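PDB 1TWI: diaminopimelate decarboxylase from Methanocaldococcus jannaschii, which catalyses the pyridoxal-phosphate-dependent decarboxylation of meso-diaminopimelate to L-lysine, the last step of lysine biosynthesis by the diaminopimelate pathway. Local coordinates for residues Gly355-Ser360 with Asn394-Gly399; Leu303-His308 with Met319-Met324; Arg400-Leu405 with Ile414-Thr419. One frame throughout, in Å; residues are numbered along the deposited sequence.

Interaction 1 of 3, residues Gly355-Ser360 with Asn394-Gly399. With PLP (pyridoxal-5'-phosphate), chain F.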
ATOM      1  N   GLY A 355      14.455   1.337   4.172  1.00 14.05           N
ATOM      2  CA  GLY A 355      14.393   0.078   3.455  1.00 16.11           C
ATOM      3  C   GLY A 355      15.065   0.350   2.105  1.00 16.59           C
ATOM      4  O   GLY A 355      15.590   1.443   1.882  1.00 16.19           O
ATOM      5  N   GLY A 356      15.056  -0.625   1.198  1.00 16.13           N
ATOM      6  CA  GLY A 356      15.703  -0.411  -0.088  1.00 17.77           C
ATOM      7  C   GLY A 356      14.823  -0.049  -1.298  1.00 17.45           C
ATOM      8  O   GLY A 356      15.285  -0.147  -2.451  1.00 17.95           O
ATOM      9  N   LEU A 357      13.585   0.382  -1.070  1.00 16.75           N
ATOM     10  CA  LEU A 357      12.732   0.696  -2.211  1.00 19.14           C
ATOM     11  C   LEU A 357      13.031   2.105  -2.719  1.00 21.93           C
ATOM     12  O   LEU A 357      13.520   2.965  -1.950  1.00 20.05           O
ATOM     13  CB  LEU A 357      11.230   0.556  -1.842  1.00 15.80           C
ATOM     14  CG  LEU A 357      10.743  -0.917  -1.709  1.00 16.13           C
ATOM     15  CD1 LEU A 357      11.127  -1.499  -0.303  1.00 12.70           C
ATOM     16  CD2 LEU A 357       9.170  -0.944  -1.848  1.00 13.01           C
ATOM     17  N   CYS A 358      12.694   2.339  -4.001  1.00 25.03           N
ATOM     18  CA  CYS A 358      12.905   3.629  -4.708  1.00 28.85           C
ATOM     19  C   CYS A 358      12.163   4.818  -4.160  1.00 30.04           C
ATOM     20  O   CYS A 358      12.413   5.937  -4.597  1.00 33.29           O
ATOM     21  CB  CYS A 358      12.403   3.562  -6.140  1.00 30.49           C
ATOM     22  SG  CYS A 358      10.564   3.262  -6.215  1.00 36.36           S
ATOM     23  N   GLU A 359      11.233   4.571  -3.264  1.00 28.95           N
ATOM     24  CA  GLU A 359      10.354   5.580  -2.697  1.00 28.91           C
ATOM     25  C   GLU A 359      11.060   6.387  -1.601  1.00 26.19           C
ATOM     26  O   GLU A 359      11.627   5.823  -0.666  1.00 24.10           O
ATOM     27  CB  GLU A 359       9.110   4.856  -2.122  1.00 30.53           C
ATOM     28  CG  GLU A 359       7.744   5.413  -2.430  1.00 33.79           C
ATOM     29  CD  GLU A 359       7.681   6.019  -3.775  1.00 34.10           C
ATOM     30  OE1 GLU A 359       7.891   7.234  -3.842  1.00 37.77           O
ATOM     31  OE2 GLU A 359       7.453   5.303  -4.767  1.00 35.38           O
ATOM     32  N   SER A 360      11.007   7.713  -1.730  1.00 24.98           N
ATOM     33  CA  SER A 360      11.652   8.572  -0.777  1.00 25.45           C
ATOM     34  C   SER A 360      11.070   8.371   0.600  1.00 24.89           C
ATOM     35  O   SER A 360      11.772   8.467   1.605  1.00 27.40           O
ATOM     36  CB  SER A 360      11.500  10.028  -1.185  1.00 27.80           C
ATOM     37  OG  SER A 360      12.711  10.669  -0.872  1.00 33.13           O
ATOM     38  N   ASN A 394       3.709  -6.107  -3.060  1.00 11.62           N
ATOM     39  CA  ASN A 394       4.889  -6.518  -3.808  1.00 12.97           C
ATOM     40  C   ASN A 394       5.569  -5.351  -4.506  1.00 13.17           C
ATOM     41  O   ASN A 394       6.330  -5.544  -5.481  1.00 13.91           O
ATOM     42  CB  ASN A 394       4.503  -7.558  -4.875  1.00 14.98           C
ATOM     43  CG  ASN A 394       4.095  -8.897  -4.267  1.00 17.84           C
ATOM     44  OD1 ASN A 394       4.767  -9.427  -3.356  1.00 16.69           O
ATOM     45  ND2 ASN A 394       3.039  -9.467  -4.781  1.00 20.12           N
ATOM     46  N   TYR A 395       5.325  -4.143  -4.024  1.00 11.70           N
ATOM     47  CA  TYR A 395       5.945  -2.978  -4.660  1.00 14.09           C
ATOM     48  C   TYR A 395       7.455  -3.126  -4.823  1.00 13.12           C
ATOM     49  O   TYR A 395       8.141  -3.587  -3.896  1.00 14.01           O
ATOM     50  CB  TYR A 395       5.586  -1.710  -3.873  1.00 13.31           C
ATOM     51  CG  TYR A 395       6.031  -0.433  -4.530  1.00 12.81           C
ATOM     52  CD1 TYR A 395       5.797  -0.201  -5.886  1.00 13.95           C
ATOM     53  CD2 TYR A 395       6.616   0.589  -3.757  1.00 14.17           C
ATOM     54  CE1 TYR A 395       6.128   1.047  -6.478  1.00 13.15           C
ATOM     55  CE2 TYR A 395       6.956   1.813  -4.309  1.00 14.43           C
ATOM     56  CZ  TYR A 395       6.704   2.034  -5.691  1.00 15.93           C
ATOM     57  OH  TYR A 395       7.069   3.238  -6.257  1.00 14.42           O
ATOM     58  N   ASN A 396       7.953  -2.747  -6.002  1.00 12.52           N
ATOM     59  CA  ASN A 396       9.381  -2.876  -6.389  1.00 12.61           C
ATOM     60  C   ASN A 396       9.697  -4.364  -6.629  1.00 12.59           C
ATOM     61  O   ASN A 396      10.847  -4.754  -6.585  1.00 13.00           O
ATOM     62  CB  ASN A 396      10.355  -2.303  -5.320  1.00 12.54           C
ATOM     63  CG  ASN A 396      10.440  -0.780  -5.363  1.00 13.05           C
ATOM     64  OD1 ASN A 396       9.471  -0.083  -5.707  1.00 16.44           O
ATOM     65  ND2 ASN A 396      11.582  -0.268  -5.020  1.00 12.95           N
ATOM     66  N   ALA A 397       8.661  -5.167  -6.913  1.00 13.13           N
ATOM     67  CA  ALA A 397       8.785  -6.616  -7.163  1.00 11.89           C
ATOM     68  C   ALA A 397       9.555  -7.334  -6.052  1.00 10.91           C
ATOM     69  O   ALA A 397      10.549  -8.025  -6.297  1.00 10.01           O
ATOM     70  CB  ALA A 397       9.448  -6.905  -8.564  1.00 11.61           C
ATOM     71  N   ARG A 398       9.066  -7.158  -4.831  1.00 11.61           N
ATOM     72  CA  ARG A 398       9.677  -7.765  -3.648  1.00 13.91           C
ATOM     73  C   ARG A 398       8.622  -8.697  -3.054  1.00 13.54           C
ATOM     74  O   ARG A 398       7.453  -8.300  -2.906  1.00 13.08           O
ATOM     75  CB  ARG A 398      10.024  -6.686  -2.603  1.00 14.38           C
ATOM     76  CG  ARG A 398      11.177  -5.814  -2.959  1.00 15.80           C
ATOM     77  CD  ARG A 398      11.332  -4.694  -1.922  1.00 20.26           C
ATOM     78  NE  ARG A 398      12.585  -4.056  -2.274  1.00 25.87           N
ATOM     79  CZ  ARG A 398      13.712  -4.204  -1.588  1.00 29.42           C
ATOM     80  NH1 ARG A 398      13.693  -4.957  -0.470  1.00 27.39           N
ATOM     81  NH2 ARG A 398      14.851  -3.693  -2.088  1.00 27.90           N
ATOM     82  N   GLY A 399       9.012  -9.934  -2.748  1.00 12.51           N
ATOM     83  CA  GLY A 399       8.052 -10.858  -2.160  1.00 13.90           C
ATOM     84  C   GLY A 399       7.580 -10.474  -0.734  1.00 15.46           C
ATOM     85  O   GLY A 399       8.334  -9.853   0.042  1.00 16.72           O
TER
HETATM   86  N1  PLP F1502      14.535   6.123 -11.852  1.00 15.31           N
HETATM   87  C2  PLP F1502      14.666   6.019 -10.503  1.00 16.22           C
HETATM   88  C2A PLP F1502      16.101   5.923 -10.010  1.00 15.29           C
HETATM   89  C3  PLP F1502      13.506   6.068  -9.745  1.00 16.75           C
HETATM   90  O3  PLP F1502      13.635   5.957  -8.406  1.00 19.03           O
HETATM   91  C4  PLP F1502      12.246   6.157 -10.304  1.00 17.81           C
HETATM   92  C4A PLP F1502      10.978   6.204  -9.385  1.00 19.15           C
HETATM   93  O4A PLP F1502      11.158   6.029  -8.148  1.00 30.74           O
HETATM   94  C5  PLP F1502      12.140   6.281 -11.731  1.00 17.21           C
HETATM   95  C6  PLP F1502      13.309   6.225 -12.430  1.00 15.18           C
HETATM   96  C5A PLP F1502      10.894   6.420 -12.529  1.00 15.75           C
HETATM   97  O4P PLP F1502      10.152   7.616 -12.248  1.00 19.43           O
HETATM   98  P   PLP F1502       8.872   8.000 -13.115  1.00 20.84           P
HETATM   99  O1P PLP F1502       8.375   9.272 -12.459  1.00 17.71           O
HETATM  100  O2P PLP F1502       7.924   6.827 -12.976  1.00 17.72           O
HETATM  101  O3P PLP F1502       9.303   8.237 -14.502  1.00 19.47           O
HETATM  102  O   HOH W   1      13.671  -2.193  -4.271  1.00 19.11           O
HETATM  103  O   HOH W   2      15.422  -3.369   1.685  1.00 25.88           O
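Y395 and E359 meet through a short hydrogen bond, OH to OE2 at 2.6 Å, with the phenol arriving nearly along the C-O axis of the carboxylate. OE2 sits at the edge of the ring, and carboxylate and ring are almost coplanar, 13° apart, although the two side chains cross at about a right angle. The CA-CB bond of Y395 points toward the other loop, and CG stands anti to the backbone N (chi1 -173°). C358 comes next: its SG, held between the backbone N and the carbonyl carbon (chi1 63°), makes an oblique sulfur-aromatic contact with the ring, 3.5 Å from Y395 OH. These two loops of the C-terminal β-domain, characteristic of the class-II decarboxylases, contribute C358, E359 and Y395 to the pocket that holds the product lysine. C358, the predicted proton donor, also places CB 3.4 Å from O4A of a PLP gripped by S213 and Y387 of the second subunit, so the site is built across the dimer interface. L357, the residue before C358, divides its two methyls between partners. CD2 packs on Y395 CD2 at 3.5 Å, whereas CD1 lies over one face of the R398 guanidinium, 3.5 Å from NE. A water in the plane of that guanidinium accepts from R398 NE and donates to G356 O, tying the polar end of the arginine to the backbone.

Interaction 2 of 3, residues Leu303-His308 with Met319-Met324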
ATOM      1  N   LEU A 303      11.703  -7.810  12.016  1.00  9.68           N
ATOM      2  CA  LEU A 303      13.165  -7.840  12.057  1.00 10.29           C
ATOM      3  C   LEU A 303      13.715  -7.612  10.664  1.00 10.92           C
ATOM      4  O   LEU A 303      13.238  -8.197   9.687  1.00 11.93           O
ATOM      5  CB  LEU A 303      13.660  -9.219  12.573  1.00  9.79           C
ATOM      6  CG  LEU A 303      12.956  -9.698  13.854  1.00  9.95           C
ATOM      7  CD1 LEU A 303      13.507 -11.080  14.319  1.00  9.16           C
ATOM      8  CD2 LEU A 303      13.138  -8.651  14.937  1.00 11.49           C
ATOM      9  N   GLY A 304      14.693  -6.727  10.576  1.00 11.74           N
ATOM     10  CA  GLY A 304      15.309  -6.404   9.305  1.00 15.39           C
ATOM     11  C   GLY A 304      16.820  -6.356   9.508  1.00 15.38           C
ATOM     12  O   GLY A 304      17.305  -5.740  10.455  1.00 16.14           O
ATOM     13  N   LYS A 305      17.554  -7.035   8.644  1.00 15.57           N
ATOM     14  CA  LYS A 305      18.970  -7.031   8.762  1.00 15.76           C
ATOM     15  C   LYS A 305      19.579  -5.821   8.055  1.00 15.12           C
ATOM     16  O   LYS A 305      19.109  -5.364   6.970  1.00 14.43           O
ATOM     17  CB  LYS A 305      19.545  -8.345   8.212  1.00 19.62           C
ATOM     18  CG  LYS A 305      21.098  -8.379   8.164  1.00 23.63           C
ATOM     19  CD  LYS A 305      21.666  -9.844   8.014  1.00 26.97           C
ATOM     20  CE  LYS A 305      21.350 -10.458   6.666  1.00 29.09           C
ATOM     21  NZ  LYS A 305      22.057 -11.790   6.558  1.00 32.38           N
ATOM     22  N   VAL A 306      20.639  -5.303   8.666  1.00 13.31           N
ATOM     23  CA  VAL A 306      21.372  -4.167   8.111  1.00 13.21           C
ATOM     24  C   VAL A 306      22.344  -4.597   7.033  1.00 13.15           C
ATOM     25  O   VAL A 306      23.273  -5.375   7.317  1.00 13.14           O
ATOM     26  CB  VAL A 306      22.159  -3.457   9.231  1.00 14.46           C
ATOM     27  CG1 VAL A 306      22.990  -2.317   8.626  1.00 14.20           C
ATOM     28  CG2 VAL A 306      21.132  -2.888  10.273  1.00 11.53           C
ATOM     29  N   HIS A 307      22.162  -4.104   5.804  1.00 13.53           N
ATOM     30  CA  HIS A 307      23.112  -4.505   4.746  1.00 15.30           C
ATOM     31  C   HIS A 307      24.113  -3.402   4.450  1.00 14.98           C
ATOM     32  O   HIS A 307      25.215  -3.692   3.984  1.00 15.46           O
ATOM     33  CB  HIS A 307      22.357  -4.908   3.461  1.00 15.32           C
ATOM     34  CG  HIS A 307      21.596  -6.180   3.608  1.00 17.26           C
ATOM     35  ND1 HIS A 307      22.037  -7.373   3.091  1.00 18.01           N
ATOM     36  CD2 HIS A 307      20.444  -6.465   4.273  1.00 18.63           C
ATOM     37  CE1 HIS A 307      21.196  -8.341   3.423  1.00 18.01           C
ATOM     38  NE2 HIS A 307      20.220  -7.815   4.144  1.00 17.52           N
ATOM     39  N   HIS A 308      23.759  -2.150   4.738  1.00 15.62           N
ATOM     40  CA  HIS A 308      24.689  -1.030   4.464  1.00 16.11           C
ATOM     41  C   HIS A 308      24.540   0.109   5.455  1.00 17.24           C
ATOM     42  O   HIS A 308      23.433   0.369   5.949  1.00 16.49           O
ATOM     43  CB  HIS A 308      24.432  -0.426   3.087  1.00 15.93           C
ATOM     44  CG  HIS A 308      24.579  -1.395   1.964  1.00 15.65           C
ATOM     45  ND1 HIS A 308      25.802  -1.842   1.542  1.00 16.07           N
ATOM     46  CD2 HIS A 308      23.663  -1.985   1.150  1.00 15.87           C
ATOM     47  CE1 HIS A 308      25.651  -2.667   0.521  1.00 16.28           C
ATOM     48  NE2 HIS A 308      24.359  -2.772   0.261  1.00 15.52           N
ATOM     49  N   MET A 319      20.693   1.024   6.254  1.00 13.23           N
ATOM     50  CA  MET A 319      19.785   0.427   5.272  1.00 13.87           C
ATOM     51  C   MET A 319      19.489  -1.013   5.629  1.00 14.02           C
ATOM     52  O   MET A 319      20.403  -1.820   5.743  1.00 13.74           O
ATOM     53  CB  MET A 319      20.412   0.445   3.865  1.00 13.05           C
ATOM     54  CG  MET A 319      21.143   1.768   3.478  1.00 13.16           C
ATOM     55  SD  MET A 319      20.026   3.170   3.503  1.00 15.18           S
ATOM     56  CE  MET A 319      20.990   4.395   2.454  1.00 18.24           C
ATOM     57  N   ILE A 320      18.207  -1.341   5.784  1.00 15.72           N
ATOM     58  CA  ILE A 320      17.845  -2.697   6.134  1.00 13.54           C
ATOM     59  C   ILE A 320      17.040  -3.433   5.061  1.00 14.06           C
ATOM     60  O   ILE A 320      16.510  -2.800   4.126  1.00 14.00           O
ATOM     61  CB  ILE A 320      17.057  -2.737   7.496  1.00 13.73           C
ATOM     62  CG1 ILE A 320      15.768  -1.902   7.392  1.00 12.22           C
ATOM     63  CG2 ILE A 320      17.978  -2.183   8.675  1.00 12.10           C
ATOM     64  CD1 ILE A 320      14.924  -2.043   8.653  1.00 11.18           C
ATOM     65  N   ASP A 321      16.930  -4.764   5.188  1.00 13.95           N
ATOM     66  CA  ASP A 321      16.195  -5.517   4.180  1.00 15.28           C
ATOM     67  C   ASP A 321      14.675  -5.575   4.330  1.00 15.78           C
ATOM     68  O   ASP A 321      13.991  -6.225   3.530  1.00 16.35           O
ATOM     69  CB  ASP A 321      16.814  -6.912   3.944  1.00 14.73           C
ATOM     70  CG  ASP A 321      16.887  -7.762   5.182  1.00 14.15           C
ATOM     71  OD1 ASP A 321      16.163  -7.477   6.185  1.00 11.71           O
ATOM     72  OD2 ASP A 321      17.686  -8.745   5.144  1.00 15.77           O
ATOM     73  N   ALA A 322      14.161  -4.892   5.343  1.00 13.50           N
ATOM     74  CA  ALA A 322      12.718  -4.719   5.495  1.00 14.54           C
ATOM     75  C   ALA A 322      12.442  -3.427   4.727  1.00 14.35           C
ATOM     76  O   ALA A 322      13.293  -2.522   4.669  1.00 15.76           O
ATOM     77  CB  ALA A 322      12.321  -4.526   6.954  1.00 11.89           C
ATOM     78  N   GLY A 323      11.239  -3.290   4.189  1.00 15.18           N
ATOM     79  CA  GLY A 323      10.944  -2.094   3.414  1.00 13.62           C
ATOM     80  C   GLY A 323       9.463  -1.779   3.472  1.00 14.75           C
ATOM     81  O   GLY A 323       8.669  -2.567   3.986  1.00 13.13           O
ATOM     82  N   MET A 324       9.073  -0.636   2.926  1.00 14.38           N
ATOM     83  CA  MET A 324       7.673  -0.241   2.969  1.00 15.51           C
ATOM     84  C   MET A 324       6.698  -1.303   2.390  1.00 14.97           C
ATOM     85  O   MET A 324       5.542  -1.358   2.818  1.00 16.10           O
ATOM     86  CB  MET A 324       7.481   1.101   2.244  1.00 14.36           C
ATOM     87  CG  MET A 324       7.767   1.048   0.735  1.00 15.11           C
ATOM     88  SD  MET A 324       7.530   2.667  -0.037  1.00 18.53           S
ATOM     89  CE  MET A 324       5.712   2.678  -0.332  1.00 17.55           C
TER
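V306 and I320 form an antiparallel non-hydrogen-bonded pair with CA atoms 4.3 Å apart, and H308 pairs with M319 as a hydrogen-bonded one. Between the pairs the register slips by one residue, because H307 and H308 both face M319 in a classic beta bulge. H307 N donates to M319 O and M319 N to H308 O, the second bond being the straighter at 172°. On the other side of the V306-I320 pair, D321 N donates to K305 O, which also takes a CA-H...O contact from I320 CA.

Past I320 the strand gives way to loop, and the D321 side chain takes over the pairing. CG lies between the backbone N and the carbonyl carbon (chi1 58°), and the two oxygens bond to different residues of the other strand. OD1 accepts from K305 N at 2.9 Å, and OD2 accepts from H307 NE2, also at 2.9 Å; both donors stand well above the carboxylate plane. OD2 lies in the plane of the imidazole at its edge, while ring and carboxylate planes are 54° apart. OD2 also takes a hydrogen bond with T30 OG1, so three partners in all hold the carboxylate. On the face carrying V306 and I320, the two CG2 methyls touch at 3.6 Å. On the other, H308 CB rests on M319 CG at 4.0 Å, and H308 ND1 and NE2 bond to S137 OG and K115 O of the second subunit.

The segments belong to the hairpin of strands 300-311 and 316-320, within the β-domain sheet. Strand 378-382 pairs with 300-311, and L379 packs on V306 and I320, while strand 348-354 runs parallel to 316-320.

Interaction 3 of 3, residues Arg400-Leu405 with Ile414-Thr419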
ATOM      1  N   ARG A 400       6.349 -10.822  -0.370  1.00 14.18           N
ATOM      2  CA  ARG A 400       5.908 -10.492   0.990  1.00 12.45           C
ATOM      3  C   ARG A 400       6.729 -11.399   1.878  1.00 13.15           C
ATOM      4  O   ARG A 400       7.057 -12.543   1.520  1.00 14.70           O
ATOM      5  CB  ARG A 400       4.395 -10.649   1.144  1.00 13.77           C
ATOM      6  CG  ARG A 400       3.703  -9.395   0.504  1.00 14.13           C
ATOM      7  CD  ARG A 400       2.221  -9.577   0.357  1.00 16.87           C
ATOM      8  NE  ARG A 400       1.910 -10.601  -0.646  1.00 17.19           N
ATOM      9  CZ  ARG A 400       0.668 -11.007  -0.914  1.00 18.73           C
ATOM     10  NH1 ARG A 400      -0.362 -10.470  -0.259  1.00 17.80           N
ATOM     11  NH2 ARG A 400       0.443 -11.965  -1.805  1.00 16.52           N
ATOM     12  N   PRO A 401       7.078 -10.905   3.068  1.00 14.07           N
ATOM     13  CA  PRO A 401       7.910 -11.668   3.992  1.00 13.21           C
ATOM     14  C   PRO A 401       7.336 -12.845   4.755  1.00 12.81           C
ATOM     15  O   PRO A 401       6.119 -13.030   4.867  1.00 12.44           O
ATOM     16  CB  PRO A 401       8.363 -10.588   4.943  1.00 13.48           C
ATOM     17  CG  PRO A 401       7.049  -9.772   5.082  1.00 16.83           C
ATOM     18  CD  PRO A 401       6.494  -9.707   3.731  1.00 12.10           C
ATOM     19  N   ARG A 402       8.252 -13.627   5.308  1.00 11.64           N
ATOM     20  CA  ARG A 402       7.865 -14.743   6.162  1.00 13.57           C
ATOM     21  C   ARG A 402       7.379 -14.155   7.475  1.00 11.95           C
ATOM     22  O   ARG A 402       7.720 -13.026   7.786  1.00  8.77           O
ATOM     23  CB  ARG A 402       9.082 -15.589   6.508  1.00 13.78           C
ATOM     24  CG  ARG A 402       9.266 -16.783   5.615  1.00 19.53           C
ATOM     25  CD  ARG A 402      10.536 -17.541   5.976  1.00 18.72           C
ATOM     26  NE  ARG A 402      10.491 -18.888   5.429  1.00 18.29           N
ATOM     27  CZ  ARG A 402      11.414 -19.810   5.687  1.00 24.38           C
ATOM     28  NH1 ARG A 402      12.481 -19.502   6.476  1.00 18.70           N
ATOM     29  NH2 ARG A 402      11.234 -21.054   5.227  1.00 22.03           N
ATOM     30  N   MET A 403       6.603 -14.945   8.226  1.00 12.12           N
ATOM     31  CA  MET A 403       6.144 -14.573   9.560  1.00 13.54           C
ATOM     32  C   MET A 403       6.187 -15.836  10.420  1.00 13.39           C
ATOM     33  O   MET A 403       5.791 -16.910   9.940  1.00 11.88           O
ATOM     34  CB  MET A 403       4.680 -14.117   9.604  1.00 11.34           C
ATOM     35  CG  MET A 403       4.353 -13.030   8.578  1.00 17.92           C
ATOM     36  SD  MET A 403       2.948 -11.968   9.181  1.00 25.84           S
ATOM     37  CE  MET A 403       1.564 -13.276   9.272  1.00 18.80           C
ATOM     38  N   VAL A 404       6.609 -15.697  11.686  1.00 11.36           N
ATOM     39  CA  VAL A 404       6.617 -16.823  12.603  1.00 10.23           C
ATOM     40  C   VAL A 404       5.787 -16.415  13.825  1.00 11.70           C
ATOM     41  O   VAL A 404       5.562 -15.197  14.075  1.00 11.50           O
ATOM     42  CB  VAL A 404       8.041 -17.218  13.092  1.00 11.32           C
ATOM     43  CG1 VAL A 404       8.856 -17.816  11.940  1.00 11.78           C
ATOM     44  CG2 VAL A 404       8.806 -15.988  13.659  1.00  7.98           C
ATOM     45  N   LEU A 405       5.310 -17.435  14.548  1.00  9.21           N
ATOM     46  CA  LEU A 405       4.540 -17.277  15.772  1.00  9.79           C
ATOM     47  C   LEU A 405       5.415 -17.851  16.902  1.00 11.12           C
ATOM     48  O   LEU A 405       5.891 -19.000  16.796  1.00 12.15           O
ATOM     49  CB  LEU A 405       3.223 -18.073  15.720  1.00  8.74           C
ATOM     50  CG  LEU A 405       2.344 -17.924  16.988  1.00  9.27           C
ATOM     51  CD1 LEU A 405       1.574 -16.600  17.039  1.00  8.72           C
ATOM     52  CD2 LEU A 405       1.393 -19.084  17.046  1.00  8.34           C
ATOM     53  N   ILE A 414       4.304 -19.215  10.301  1.00 10.68           N
ATOM     54  CA  ILE A 414       2.872 -19.090  10.005  1.00 10.14           C
ATOM     55  C   ILE A 414       2.584 -18.388   8.684  1.00 10.47           C
ATOM     56  O   ILE A 414       1.417 -18.284   8.274  1.00  9.93           O
ATOM     57  CB  ILE A 414       2.069 -18.378  11.129  1.00 10.14           C
ATOM     58  CG1 ILE A 414       2.665 -16.983  11.431  1.00 10.47           C
ATOM     59  CG2 ILE A 414       2.143 -19.275  12.421  1.00  9.48           C
ATOM     60  CD1 ILE A 414       1.690 -16.122  12.293  1.00  8.97           C
ATOM     61  N   ARG A 415       3.626 -17.879   8.022  1.00 10.61           N
ATOM     62  CA  ARG A 415       3.417 -17.336   6.678  1.00 10.22           C
ATOM     63  C   ARG A 415       4.694 -17.613   5.928  1.00 10.92           C
ATOM     64  O   ARG A 415       5.774 -17.291   6.401  1.00 10.15           O
ATOM     65  CB  ARG A 415       3.109 -15.816   6.698  1.00 10.12           C
ATOM     66  CG  ARG A 415       2.773 -15.300   5.272  1.00  8.17           C
ATOM     67  CD  ARG A 415       2.798 -13.766   5.122  1.00  9.75           C
ATOM     68  NE  ARG A 415       2.806 -13.469   3.695  1.00  9.94           N
ATOM     69  CZ  ARG A 415       1.718 -13.238   2.979  1.00 11.35           C
ATOM     70  NH1 ARG A 415       0.519 -13.240   3.564  1.00 11.38           N
ATOM     71  NH2 ARG A 415       1.821 -13.045   1.670  1.00 13.49           N
ATOM     72  N   GLU A 416       4.611 -18.230   4.750  1.00 11.76           N
ATOM     73  CA  GLU A 416       5.837 -18.494   3.992  1.00 11.47           C
ATOM     74  C   GLU A 416       6.130 -17.276   3.148  1.00 12.64           C
ATOM     75  O   GLU A 416       5.222 -16.490   2.800  1.00 10.80           O
ATOM     76  CB  GLU A 416       5.641 -19.733   3.103  1.00 14.90           C
ATOM     77  CG  GLU A 416       6.869 -20.246   2.398  1.00 19.87           C
ATOM     78  CD  GLU A 416       8.092 -20.428   3.284  1.00 20.53           C
ATOM     79  OE1 GLU A 416       8.753 -19.413   3.501  1.00 18.45           O
ATOM     80  OE2 GLU A 416       8.389 -21.561   3.742  1.00 18.75           O
ATOM     81  N   ARG A 417       7.391 -17.080   2.788  1.00 12.98           N
ATOM     82  CA  ARG A 417       7.672 -15.911   1.980  1.00 15.82           C
ATOM     83  C   ARG A 417       7.371 -16.163   0.519  1.00 14.31           C
ATOM     84  O   ARG A 417       7.191 -17.306   0.093  1.00 13.19           O
ATOM     85  CB  ARG A 417       9.142 -15.477   2.101  1.00 20.36           C
ATOM     86  CG  ARG A 417      10.136 -16.508   1.685  1.00 23.79           C
ATOM     87  CD  ARG A 417      11.541 -15.808   1.654  1.00 30.44           C
ATOM     88  NE  ARG A 417      11.889 -15.199   2.939  1.00 32.33           N
ATOM     89  CZ  ARG A 417      12.709 -15.751   3.832  1.00 35.77           C
ATOM     90  NH1 ARG A 417      13.277 -16.951   3.565  1.00 37.18           N
ATOM     91  NH2 ARG A 417      12.965 -15.107   4.981  1.00 34.16           N
ATOM     92  N   GLU A 418       7.335 -15.101  -0.257  1.00 12.17           N
ATOM     93  CA  GLU A 418       7.104 -15.254  -1.690  1.00 13.00           C
ATOM     94  C   GLU A 418       8.461 -15.272  -2.440  1.00 13.21           C
ATOM     95  O   GLU A 418       9.356 -14.459  -2.132  1.00 13.54           O
ATOM     96  CB  GLU A 418       6.240 -14.073  -2.204  1.00 14.95           C
ATOM     97  CG  GLU A 418       4.756 -14.251  -1.821  1.00 15.74           C
ATOM     98  CD  GLU A 418       3.932 -13.040  -2.125  1.00 16.60           C
ATOM     99  OE1 GLU A 418       4.376 -11.927  -1.806  1.00 14.32           O
ATOM    100  OE2 GLU A 418       2.816 -13.221  -2.673  1.00 20.64           O
ATOM    101  N   THR A 419       8.613 -16.169  -3.419  1.00 12.14           N
ATOM    102  CA  THR A 419       9.851 -16.251  -4.215  1.00 12.76           C
ATOM    103  C   THR A 419       9.687 -15.427  -5.459  1.00 12.42           C
ATOM    104  O   THR A 419       8.602 -14.861  -5.695  1.00 11.30           O
ATOM    105  CB  THR A 419      10.139 -17.706  -4.744  1.00 13.83           C
ATOM    106  OG1 THR A 419       9.074 -18.087  -5.634  1.00 13.39           O
ATOM    107  CG2 THR A 419      10.202 -18.699  -3.561  1.00 12.16           C
TER
HETATM  108  O   HOH W   3       4.680 -14.117   1.571  1.00 13.79           O
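R400 and R415 bring two donors close together, NE and NH2: R415 NH2 lies 3.3 Å above the R400 guanidinium plane, offset toward its rim, with the two guanidinium planes 56° apart. E418 probably offsets part of this charge. R400 grips it side-on, NE to OE1 at 3.0 Å and NH2 to OE2 at 2.8 Å, both acceptors near the guanidinium plane though the donors stand above the carboxylate plane. The bend of R400 at chi3 (-68°) sets the position of NE. OE1 accepts a second bond from R400 N at 2.7 Å, through its anti lone pair. A similar arrangement recurs nearby: R402 and E416 lie side by side, pointing the same way, with NE on OE1 at 2.6 Å and NH2 on OE2, the latter through its syn lone pair. R417 N shares that OE1, and R402 CD sits over the centre of the R417 guanidinium. These pairs lie where the hairpin of strands 402-407 and 410-415 opens into loop; within it I414 and R415 both face M403 in a classic beta bulge, and M403 O accepts from I414 N and R415 N. M403 CG packs on R415 CB at 3.6 Å. A water joins R415 NE to R400 O and E416 O. F28 O receives both R402 NH1 and R417 NH2. With R400 near its counterpart in the second subunit, the two glutamates probably offset part of the positive charge.

In the fold
All three contacts lie in the C-terminal β-domain and reach the second subunit, interaction 1 meeting the PLP held there. Interactions 1 and 2 are buried, whereas interaction 3 is only partly so. Interactions 2 and 3 each join the two arms of a hairpin in one mixed sheet, both bulged, with centres about 16 Å apart; interaction 1 joins two loops and carries three residues of the lysine pocket. M324 connects the first two: its SD packs 3.4 Å from E359 CB. G399 runs directly into R400, so interactions 1 and 3 are continuous in the chain. Interaction 1 mixes a short hydrogen bond with apolar and sulfur contacts, interaction 2 relies on backbone bonds and one aspartate, and interaction 3 adds arginine-glutamate salt bridges to its backbone bonds.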